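Local atomic coordinates of tube-forming protein in Mycobacterial Envelpe, TiME (Mycolicibacterium smegmatis, PDB entry 7CU9), a protein that probably forms an envelope-spanning tube across the mycobacterial outer envelope, thought to act as a channel for protein secretion. Residues L81-V92 / K157-C168; H122-G130 / V141-C151. All coordinates share one frame; numbering follows the deposited sequence.

Contact 1. Residues L81-V92 / K157-C168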
loop_
_atom_site.group_PDB
_atom_site.type_symbol
_atom_site.label_atom_id
_atom_site.label_comp_id
_atom_site.label_asym_id
_atom_site.label_seq_id
_atom_site.Cartn_x
_atom_site.Cartn_y
_atom_site.Cartn_z
ATOM N N LEU B 81 2.716 6.635 -6.743
ATOM C CA LEU B 81 2.872 8.083 -7.019
ATOM C C LEU B 81 2.055 8.840 -5.976
ATOM O O LEU B 81 0.892 8.464 -5.726
ATOM C CB LEU B 81 2.433 8.440 -8.440
ATOM C CG LEU B 81 2.599 9.915 -8.811
ATOM C CD1 LEU B 81 2.920 10.090 -10.286
ATOM C CD2 LEU B 81 1.362 10.723 -8.440
ATOM N N VAL B 82 2.666 9.856 -5.379
ATOM C CA VAL B 82 2.049 10.659 -4.292
ATOM C C VAL B 82 2.255 12.131 -4.631
ATOM O O VAL B 82 3.393 12.530 -4.925
ATOM C CB VAL B 82 2.640 10.301 -2.920
ATOM C CG1 VAL B 82 2.067 11.173 -1.815
ATOM C CG2 VAL B 82 2.434 8.828 -2.611
ATOM N N LYS B 83 1.188 12.915 -4.579
ATOM C CA LYS B 83 1.273 14.362 -4.861
ATOM C C LYS B 83 0.655 15.121 -3.689
ATOM O O LYS B 83 -0.303 14.631 -3.069
ATOM C CB LYS B 83 0.611 14.680 -6.202
ATOM C CG LYS B 83 0.898 16.068 -6.754
ATOM C CD LYS B 83 0.414 16.202 -8.166
ATOM C CE LYS B 83 0.653 17.565 -8.766
ATOM N NZ LYS B 83 0.349 17.567 -10.215
ATOM N N GLN B 84 1.224 16.283 -3.403
ATOM C CA GLN B 84 0.767 17.196 -2.332
ATOM C C GLN B 84 0.731 18.620 -2.878
ATOM O O GLN B 84 1.619 18.976 -3.673
ATOM C CB GLN B 84 1.739 17.155 -1.162
ATOM C CG GLN B 84 1.830 15.805 -0.485
ATOM C CD GLN B 84 2.988 15.816 0.475
ATOM O OE1 GLN B 84 2.930 16.420 1.544
ATOM N NE2 GLN B 84 4.080 15.187 0.070
ATOM N N ALA B 85 -0.247 19.409 -2.446
ATOM C CA ALA B 85 -0.321 20.853 -2.749
ATOM C C ALA B 85 -0.861 21.565 -1.517
ATOM O O ALA B 85 -1.850 21.089 -0.945
ATOM C CB ALA B 85 -1.182 21.106 -3.961
ATOM N N VAL B 86 -0.210 22.646 -1.113
ATOM C CA VAL B 86 -0.630 23.446 0.068
ATOM C C VAL B 86 -0.646 24.908 -0.352
ATOM O O VAL B 86 0.392 25.413 -0.806
ATOM C CB VAL B 86 0.287 23.223 1.282
ATOM C CG1 VAL B 86 -0.178 24.037 2.477
ATOM C CG2 VAL B 86 0.390 21.750 1.644
ATOM N N GLY B 87 -1.793 25.555 -0.182
ATOM C CA GLY B 87 -1.964 26.995 -0.420
ATOM C C GLY B 87 -2.367 27.699 0.853
ATOM O O GLY B 87 -3.345 27.272 1.491
ATOM N N VAL B 88 -1.649 28.758 1.218
ATOM C CA VAL B 88 -2.028 29.636 2.356
ATOM C C VAL B 88 -2.606 30.915 1.765
ATOM O O VAL B 88 -1.925 31.548 0.934
ATOM C CB VAL B 88 -0.845 29.936 3.288
ATOM C CG1 VAL B 88 -1.258 30.862 4.423
ATOM C CG2 VAL B 88 -0.219 28.660 3.822
ATOM N N PHE B 89 -3.816 31.266 2.175
ATOM C CA PHE B 89 -4.527 32.473 1.703
ATOM C C PHE B 89 -4.497 33.545 2.790
ATOM O O PHE B 89 -4.349 33.225 3.970
ATOM C CB PHE B 89 -5.948 32.102 1.292
ATOM C CG PHE B 89 -5.981 31.176 0.104
ATOM C CD1 PHE B 89 -5.811 29.811 0.270
ATOM C CD2 PHE B 89 -6.139 31.674 -1.182
ATOM C CE1 PHE B 89 -5.827 28.960 -0.824
ATOM C CE2 PHE B 89 -6.151 30.822 -2.276
ATOM C CZ PHE B 89 -5.999 29.467 -2.095
ATOM N N ALA B 90 -4.647 34.804 2.390
ATOM C CA ALA B 90 -4.628 35.951 3.325
ATOM C C ALA B 90 -5.819 35.875 4.288
ATOM O O ALA B 90 -5.718 36.408 5.408
ATOM C CB ALA B 90 -4.630 37.241 2.553
ATOM N N THR B 91 -6.924 35.250 3.876
ATOM C CA THR B 91 -8.173 35.195 4.676
ATOM C C THR B 91 -8.769 33.791 4.635
ATOM O O THR B 91 -8.537 33.061 3.662
ATOM C CB THR B 91 -9.214 36.201 4.174
ATOM O OG1 THR B 91 -9.659 35.797 2.880
ATOM C CG2 THR B 91 -8.672 37.609 4.097
ATOM N N VAL B 92 -9.533 33.456 5.667
ATOM C CA VAL B 92 -10.279 32.166 5.726
ATOM C C VAL B 92 -11.309 32.139 4.588
ATOM O O VAL B 92 -11.461 31.064 3.973
ATOM C CB VAL B 92 -10.907 31.922 7.111
ATOM C CG1 VAL B 92 -9.837 31.802 8.184
ATOM C CG2 VAL B 92 -11.930 32.983 7.492
ATOM N N LYS B 157 -10.034 22.083 3.581
ATOM C CA LYS B 157 -9.995 23.525 3.900
ATOM C C LYS B 157 -9.848 23.625 5.416
ATOM O O LYS B 157 -10.692 23.064 6.131
ATOM C CB LYS B 157 -11.257 24.170 3.330
ATOM C CG LYS B 157 -11.260 25.686 3.317
ATOM C CD LYS B 157 -11.393 26.278 4.683
ATOM C CE LYS B 157 -12.136 27.590 4.676
ATOM N NZ LYS B 157 -12.217 28.134 6.047
ATOM N N ARG B 158 -8.785 24.270 5.885
ATOM C CA ARG B 158 -8.481 24.405 7.328
ATOM C C ARG B 158 -8.104 25.864 7.566
ATOM O O ARG B 158 -7.039 26.265 7.099
ATOM C CB ARG B 158 -7.371 23.431 7.737
ATOM C CG ARG B 158 -7.703 21.963 7.504
ATOM C CD ARG B 158 -8.788 21.490 8.451
ATOM N NE ARG B 158 -9.037 20.054 8.356
ATOM C CZ ARG B 158 -9.957 19.478 7.585
ATOM N NH1 ARG B 158 -10.750 20.189 6.803
ATOM N NH2 ARG B 158 -10.078 18.161 7.610
ATOM N N GLU B 159 -8.977 26.626 8.232
ATOM C CA GLU B 159 -8.788 28.085 8.435
ATOM C C GLU B 159 -8.525 28.722 7.063
ATOM O O GLU B 159 -9.411 28.662 6.195
ATOM C CB GLU B 159 -7.670 28.332 9.454
ATOM C CG GLU B 159 -8.026 27.927 10.876
ATOM C CD GLU B 159 -8.742 29.000 11.682
ATOM O OE1 GLU B 159 -9.280 29.939 11.069
ATOM O OE2 GLU B 159 -8.761 28.888 12.930
ATOM N N ASN B 160 -7.335 29.291 6.862
ATOM C CA ASN B 160 -6.956 30.018 5.627
ATOM C C ASN B 160 -6.101 29.140 4.709
ATOM O O ASN B 160 -5.452 29.689 3.809
ATOM C CB ASN B 160 -6.203 31.300 5.977
ATOM C CG ASN B 160 -4.906 31.027 6.708
ATOM O OD1 ASN B 160 -4.800 30.060 7.468
ATOM N ND2 ASN B 160 -3.923 31.885 6.509
ATOM N N VAL B 161 -6.117 27.822 4.903
ATOM C CA VAL B 161 -5.281 26.891 4.101
ATOM C C VAL B 161 -6.190 25.976 3.283
ATOM O O VAL B 161 -7.176 25.456 3.831
ATOM C CB VAL B 161 -4.330 26.089 5.003
ATOM C CG1 VAL B 161 -3.566 25.035 4.212
ATOM C CG2 VAL B 161 -3.374 27.007 5.754
ATOM N N LEU B 162 -5.851 25.786 2.014
ATOM C CA LEU B 162 -6.394 24.673 1.205
ATOM C C LEU B 162 -5.256 23.689 0.972
ATOM O O LEU B 162 -4.201 24.088 0.422
ATOM C CB LEU B 162 -6.971 25.183 -0.117
ATOM C CG LEU B 162 -7.688 24.117 -0.947
ATOM C CD1 LEU B 162 -8.942 23.628 -0.241
ATOM C CD2 LEU B 162 -8.022 24.623 -2.337
ATOM N N LEU B 163 -5.441 22.445 1.397
ATOM C CA LEU B 163 -4.438 21.399 1.103
ATOM C C LEU B 163 -5.089 20.289 0.285
ATOM O O LEU B 163 -6.309 20.042 0.401
ATOM C CB LEU B 163 -3.781 20.914 2.395
ATOM C CG LEU B 163 -4.648 20.098 3.343
ATOM C CD1 LEU B 163 -4.606 18.620 2.986
ATOM C CD2 LEU B 163 -4.208 20.287 4.791
ATOM N N GLN B 164 -4.282 19.672 -0.561
ATOM C CA GLN B 164 -4.717 18.535 -1.393
ATOM C C GLN B 164 -3.630 17.475 -1.320
ATOM O O GLN B 164 -2.441 17.824 -1.273
ATOM C CB GLN B 164 -4.970 18.979 -2.830
ATOM C CG GLN B 164 -6.106 19.980 -2.968
ATOM C CD GLN B 164 -6.393 20.220 -4.428
ATOM O OE1 GLN B 164 -5.556 20.750 -5.155
ATOM N NE2 GLN B 164 -7.562 19.791 -4.879
ATOM N N ALA B 165 -4.044 16.217 -1.312
ATOM C CA ALA B 165 -3.119 15.075 -1.408
ATOM C C ALA B 165 -3.748 14.017 -2.301
ATOM O O ALA B 165 -4.983 13.912 -2.354
ATOM C CB ALA B 165 -2.794 14.543 -0.041
ATOM N N LYS B 166 -2.889 13.278 -2.992
ATOM C CA LYS B 166 -3.278 12.237 -3.962
ATOM C C LYS B 166 -2.308 11.075 -3.782
ATOM O O LYS B 166 -1.092 11.321 -3.793
ATOM C CB LYS B 166 -3.233 12.825 -5.373
ATOM C CG LYS B 166 -3.479 11.850 -6.512
ATOM C CD LYS B 166 -3.293 12.489 -7.867
ATOM C CE LYS B 166 -1.836 12.597 -8.268
ATOM N NZ LYS B 166 -1.673 13.191 -9.614
ATOM N N VAL B 167 -2.836 9.871 -3.588
ATOM C CA VAL B 167 -2.026 8.623 -3.531
ATOM C C VAL B 167 -2.528 7.700 -4.638
ATOM O O VAL B 167 -3.717 7.344 -4.609
ATOM C CB VAL B 167 -2.087 7.959 -2.147
ATOM C CG1 VAL B 167 -1.401 6.603 -2.164
ATOM C CG2 VAL B 167 -1.483 8.856 -1.074
ATOM N N CYS B 168 -1.642 7.373 -5.580
ATOM C CA CYS B 168 -1.927 6.531 -6.765
ATOM C C CYS B 168 -1.198 5.199 -6.597
ATOM O O CYS B 168 -0.006 5.204 -6.243
ATOM C CB CYS B 168 -1.462 7.195 -8.052
ATOM S SG CYS B 168 -2.274 8.775 -8.414
#
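Lys157 reaches the start of the helix after strand 81-89, its CE 3.6 Å from Val92 O, while its bent chain turns NZ back to Glu159 O. The contact joins the neighbouring antiparallel strands 77-89 and 161-169, inside the nine-stranded sheet of this PknH-like extracellular domain. A type II' turn, Arg158 to Val161, leads into the second strand; at its corner Glu159 OE1 lies 3.5 Å from Val92 CG1. Asn160 grips Phe89 twice: its carbonyl O takes Phe89 N and lies at the ring edge in plane, while ND2 gives a bond to Phe89 O (2.9 Å). The chi1 of 62° that swings the amide to this oxygen also places OD1 near Ser3 N, its other partner. Val161 opens a face shared by Leu163, Ala165 and Val167, on which Val82, Gln84, Val86 and Ala165 touch helix 174-185. Leu162, Gln164, Lys166 and Cys168 each exchange two backbone bonds, with Gly87, Ala85, Lys83 and Leu81 in turn. Leu162 CB lies 4.0 Å from Phe89 CE1. Lys166 and Lys83 send their ammonium groups to the same partner, Asp51, which would offset their like charges. Last comes Cys168, whose N-H meets Leu81 O at 2.8 Å, nearly along the C=O axis.

Contact 2. Residues H122-G130 / V141-C151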
loop_
_atom_site.group_PDB
_atom_site.type_symbol
_atom_site.label_atom_id
_atom_site.label_comp_id
_atom_site.label_asym_id
_atom_site.label_seq_id
_atom_site.Cartn_x
_atom_site.Cartn_y
_atom_site.Cartn_z
ATOM N N HIS B 122 1.077 11.909 -24.320
ATOM C CA HIS B 122 0.355 10.657 -23.974
ATOM C C HIS B 122 -1.116 10.985 -23.697
ATOM O O HIS B 122 -1.412 12.140 -23.329
ATOM C CB HIS B 122 1.020 9.950 -22.786
ATOM C CG HIS B 122 2.369 9.392 -23.095
ATOM N ND1 HIS B 122 3.429 10.192 -23.485
ATOM C CD2 HIS B 122 2.838 8.124 -23.071
ATOM C CE1 HIS B 122 4.491 9.438 -23.690
ATOM N NE2 HIS B 122 4.155 8.167 -23.440
ATOM N N THR B 123 -2.000 10.008 -23.903
ATOM C CA THR B 123 -3.435 10.066 -23.524
ATOM C C THR B 123 -3.701 8.978 -22.485
ATOM O O THR B 123 -3.210 7.852 -22.676
ATOM C CB THR B 123 -4.355 9.906 -24.740
ATOM O OG1 THR B 123 -3.996 10.907 -25.691
ATOM C CG2 THR B 123 -5.821 10.041 -24.389
ATOM N N GLU B 124 -4.430 9.317 -21.421
ATOM C CA GLU B 124 -4.896 8.353 -20.393
ATOM C C GLU B 124 -6.415 8.470 -20.290
ATOM O O GLU B 124 -6.937 9.575 -20.500
ATOM C CB GLU B 124 -4.249 8.640 -19.040
ATOM C CG GLU B 124 -2.742 8.467 -19.036
ATOM C CD GLU B 124 -2.071 8.865 -17.735
ATOM O OE1 GLU B 124 -2.706 9.583 -16.931
ATOM O OE2 GLU B 124 -0.904 8.470 -17.536
ATOM N N VAL B 125 -7.095 7.363 -20.005
ATOM C CA VAL B 125 -8.569 7.347 -19.796
ATOM C C VAL B 125 -8.813 7.029 -18.323
ATOM O O VAL B 125 -8.264 6.022 -17.838
ATOM C CB VAL B 125 -9.265 6.345 -20.732
ATOM C CG1 VAL B 125 -10.757 6.257 -20.453
ATOM C CG2 VAL B 125 -9.001 6.692 -22.188
ATOM N N TRP B 126 -9.556 7.898 -17.639
ATOM C CA TRP B 126 -9.818 7.793 -16.183
ATOM C C TRP B 126 -11.320 7.781 -15.926
ATOM O O TRP B 126 -12.044 8.556 -16.578
ATOM C CB TRP B 126 -9.140 8.938 -15.425
ATOM C CG TRP B 126 -7.648 8.857 -15.428
ATOM C CD1 TRP B 126 -6.801 9.405 -16.346
ATOM C CD2 TRP B 126 -6.817 8.181 -14.467
ATOM N NE1 TRP B 126 -5.503 9.128 -16.015
ATOM C CE2 TRP B 126 -5.480 8.378 -14.870
ATOM C CE3 TRP B 126 -7.066 7.445 -13.304
ATOM C CZ2 TRP B 126 -4.402 7.863 -14.150
ATOM C CZ3 TRP B 126 -6.002 6.930 -12.597
ATOM C CH2 TRP B 126 -4.689 7.139 -13.015
ATOM N N THR B 127 -11.741 6.942 -14.983
ATOM C CA THR B 127 -13.130 6.851 -14.473
ATOM C C THR B 127 -13.176 7.478 -13.081
ATOM O O THR B 127 -12.423 7.022 -12.190
ATOM C CB THR B 127 -13.613 5.400 -14.444
ATOM O OG1 THR B 127 -13.543 4.934 -15.793
ATOM C CG2 THR B 127 -15.015 5.268 -13.895
ATOM N N PHE B 128 -14.043 8.470 -12.901
ATOM C CA PHE B 128 -14.145 9.269 -11.658
ATOM C C PHE B 128 -15.321 8.789 -10.813
ATOM O O PHE B 128 -16.420 8.564 -11.355
ATOM C CB PHE B 128 -14.287 10.747 -12.009
ATOM C CG PHE B 128 -13.045 11.319 -12.633
ATOM C CD1 PHE B 128 -12.828 11.236 -13.998
ATOM C CD2 PHE B 128 -12.072 11.913 -11.847
ATOM C CE1 PHE B 128 -11.668 11.742 -14.563
ATOM C CE2 PHE B 128 -10.914 12.419 -12.415
ATOM C CZ PHE B 128 -10.712 12.335 -13.769
ATOM N N THR B 129 -15.096 8.674 -9.506
ATOM C CA THR B 129 -16.144 8.374 -8.504
ATOM C C THR B 129 -15.922 9.263 -7.282
ATOM O O THR B 129 -14.766 9.627 -7.002
ATOM C CB THR B 129 -16.155 6.883 -8.151
ATOM O OG1 THR B 129 -14.887 6.547 -7.593
ATOM C CG2 THR B 129 -16.431 6.001 -9.347
ATOM N N GLY B 130 -16.996 9.593 -6.575
ATOM C CA GLY B 130 -16.900 10.365 -5.326
ATOM C C GLY B 130 -18.262 10.821 -4.860
ATOM O O GLY B 130 -19.094 11.174 -5.723
ATOM N N VAL B 141 -12.044 9.552 -6.187
ATOM C CA VAL B 141 -11.144 8.510 -6.736
ATOM C C VAL B 141 -11.193 8.598 -8.258
ATOM O O VAL B 141 -12.271 8.869 -8.803
ATOM C CB VAL B 141 -11.557 7.117 -6.232
ATOM C CG1 VAL B 141 -10.635 6.037 -6.777
ATOM C CG2 VAL B 141 -11.611 7.069 -4.715
ATOM N N LYS B 142 -10.057 8.390 -8.912
ATOM C CA LYS B 142 -10.029 8.138 -10.372
ATOM C C LYS B 142 -9.330 6.800 -10.601
ATOM O O LYS B 142 -8.354 6.492 -9.901
ATOM C CB LYS B 142 -9.428 9.316 -11.143
ATOM C CG LYS B 142 -7.984 9.665 -10.828
ATOM C CD LYS B 142 -7.392 10.680 -11.797
ATOM C CE LYS B 142 -5.890 10.803 -11.650
ATOM N NZ LYS B 142 -5.294 11.598 -12.746
ATOM N N GLN B 143 -9.874 6.012 -11.519
ATOM C CA GLN B 143 -9.343 4.676 -11.870
ATOM C C GLN B 143 -8.938 4.700 -13.340
ATOM O O GLN B 143 -9.746 5.161 -14.170
ATOM C CB GLN B 143 -10.387 3.595 -11.627
ATOM C CG GLN B 143 -9.884 2.209 -11.998
ATOM C CD GLN B 143 -10.659 1.100 -11.335
ATOM O OE1 GLN B 143 -11.667 1.323 -10.669
ATOM N NE2 GLN B 143 -10.177 -0.118 -11.509
ATOM N N GLU B 144 -7.732 4.228 -13.649
ATOM C CA GLU B 144 -7.241 4.204 -15.047
ATOM C C GLU B 144 -7.913 3.029 -15.760
ATOM O O GLU B 144 -7.873 1.901 -15.228
ATOM C CB GLU B 144 -5.717 4.137 -15.098
ATOM C CG GLU B 144 -5.179 4.314 -16.505
ATOM C CD GLU B 144 -3.683 4.538 -16.601
ATOM O OE1 GLU B 144 -2.973 4.231 -15.628
ATOM O OE2 GLU B 144 -3.234 5.029 -17.655
ATOM N N ALA B 145 -8.544 3.303 -16.902
ATOM C CA ALA B 145 -9.339 2.324 -17.677
ATOM C C ALA B 145 -8.487 1.085 -17.970
ATOM O O ALA B 145 -7.317 1.249 -18.379
ATOM C CB ALA B 145 -9.846 2.963 -18.947
ATOM N N GLY B 146 -9.054 -0.102 -17.731
ATOM C CA GLY B 146 -8.427 -1.405 -18.028
ATOM C C GLY B 146 -7.334 -1.779 -17.042
ATOM O O GLY B 146 -6.576 -2.726 -17.338
ATOM N N THR B 147 -7.235 -1.083 -15.904
ATOM C CA THR B 147 -6.204 -1.338 -14.862
ATOM C C THR B 147 -6.863 -1.362 -13.482
ATOM O O THR B 147 -8.025 -0.935 -13.368
ATOM C CB THR B 147 -5.091 -0.283 -14.869
ATOM O OG1 THR B 147 -5.564 0.851 -14.138
ATOM C CG2 THR B 147 -4.658 0.136 -16.257
ATOM N N ASP B 148 -6.115 -1.811 -12.475
ATOM C CA ASP B 148 -6.511 -1.725 -11.046
ATOM C C ASP B 148 -5.827 -0.511 -10.406
ATOM O O ASP B 148 -5.766 -0.462 -9.170
ATOM C CB ASP B 148 -6.184 -3.022 -10.303
ATOM C CG ASP B 148 -4.705 -3.361 -10.222
ATOM O OD1 ASP B 148 -3.901 -2.683 -10.893
ATOM O OD2 ASP B 148 -4.366 -4.309 -9.483
ATOM N N ARG B 149 -5.311 0.426 -11.206
ATOM C CA ARG B 149 -4.636 1.633 -10.666
ATOM C C ARG B 149 -5.695 2.675 -10.297
ATOM O O ARG B 149 -6.466 3.104 -11.184
ATOM C CB ARG B 149 -3.638 2.214 -11.664
ATOM C CG ARG B 149 -2.864 3.399 -11.105
ATOM C CD ARG B 149 -1.796 3.827 -12.078
ATOM N NE ARG B 149 -0.954 4.920 -11.617
ATOM C CZ ARG B 149 0.071 4.813 -10.775
ATOM N NH1 ARG B 149 0.388 3.654 -10.224
ATOM N NH2 ARG B 149 0.774 5.894 -10.476
ATOM N N ARG B 150 -5.719 3.081 -9.029
ATOM C CA ARG B 150 -6.656 4.115 -8.536
ATOM C C ARG B 150 -5.860 5.192 -7.806
ATOM O O ARG B 150 -4.890 4.861 -7.105
ATOM C CB ARG B 150 -7.748 3.516 -7.648
ATOM C CG ARG B 150 -8.692 2.601 -8.416
ATOM C CD ARG B 150 -9.913 2.209 -7.624
ATOM N NE ARG B 150 -9.527 1.376 -6.491
ATOM C CZ ARG B 150 -10.270 1.165 -5.411
ATOM N NH1 ARG B 150 -11.474 1.703 -5.303
ATOM N NH2 ARG B 150 -9.808 0.403 -4.434
ATOM N N CYS B 151 -6.253 6.440 -8.028
ATOM C CA CYS B 151 -5.728 7.618 -7.304
ATOM C C CYS B 151 -6.800 8.062 -6.315
ATOM O O CYS B 151 -7.888 8.439 -6.765
ATOM C CB CYS B 151 -5.376 8.746 -8.260
ATOM S SG CYS B 151 -4.071 8.303 -9.436
HETATM O O HOH W 1 -2.648 11.138 -14.749
HETATM O O HOH W 2 -0.957 6.342 -15.031
HETATM O O HOH W 3 -5.171 5.119 -19.814
HETATM O O HOH W 4 -13.072 5.825 -9.698
HETATM O O HOH W 5 -11.415 3.704 -15.937
#
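Lys142 crosses the indole of Trp126 in a beta hairpin of strands 123-129 and 137-144, near one side of the domain's antiparallel sheet. Its chi1 of 62° tucks CG over the backbone, and the extended chain then runs across the ring. CB lies over the face of the Phe128 ring, 3.7 Å from CE2. CG comes next, 3.4 Å from Trp126 CE3, and CD passes above CD2. CE stands almost squarely over the six-membered ring, a CH-pi contact 5° off the normal. NZ ends over the five-membered ring, 4.0 Å from its centroid, as a cation-pi contact; it also bonds to Ala50 O and, weakly, to a water held by Glu124 OE1.

The opposite indole face is covered by Glu144, whose CB makes a CH-pi contact with the six-membered ring and whose carboxylate plane is only 14° from the ring plane. Cys151 SG comes obliquely, 3.8 Å from Trp126 CH2. The bond from NE1 to Glu124 OE1 (3.0 Å) helps fix the ring's rotation; it lies in the indole plane, though it arrives from above the carboxylate plane. In the backbone, the Thr127-Gln143 and Thr129-Val141 pairs exchange hydrogen bonds, and Ala145 N reaches Val125 O as the type II turn from Glu144 to Thr147 begins.

Glu124 OE2 and Glu144 OE2 come within 4.2 Å. One water donates to a carboxylate oxygen of each residue, which probably eases their repulsion, and Lys142, joined to Glu124 only through a weak water link, may modestly favour its charged form while polarising the indole.

Contacts 1 and 2 have centres about 22 Å apart in one antiparallel sheet and take opposite ends of strand 150-158, contact 2 its first residues and contact 1 its last. Across the sheet the order runs 77-89, 161-169, 150-158, 137-144, 123-129, so a single run of neighbouring strands passes through both. In the sequence, contact 2 falls wholly between the two segments of contact 1: the chain leaves strand 77-89, forms helix 92-103, strand 113-118 and the hairpin, then returns as 150-158 and 161-169. The Cys151-Cys168 disulfide cross-links these last two neighbouring strands, with Arg149 packed against Leu81 and Cys168 beside it, and backbone pairing carries the sheet on to the hairpin.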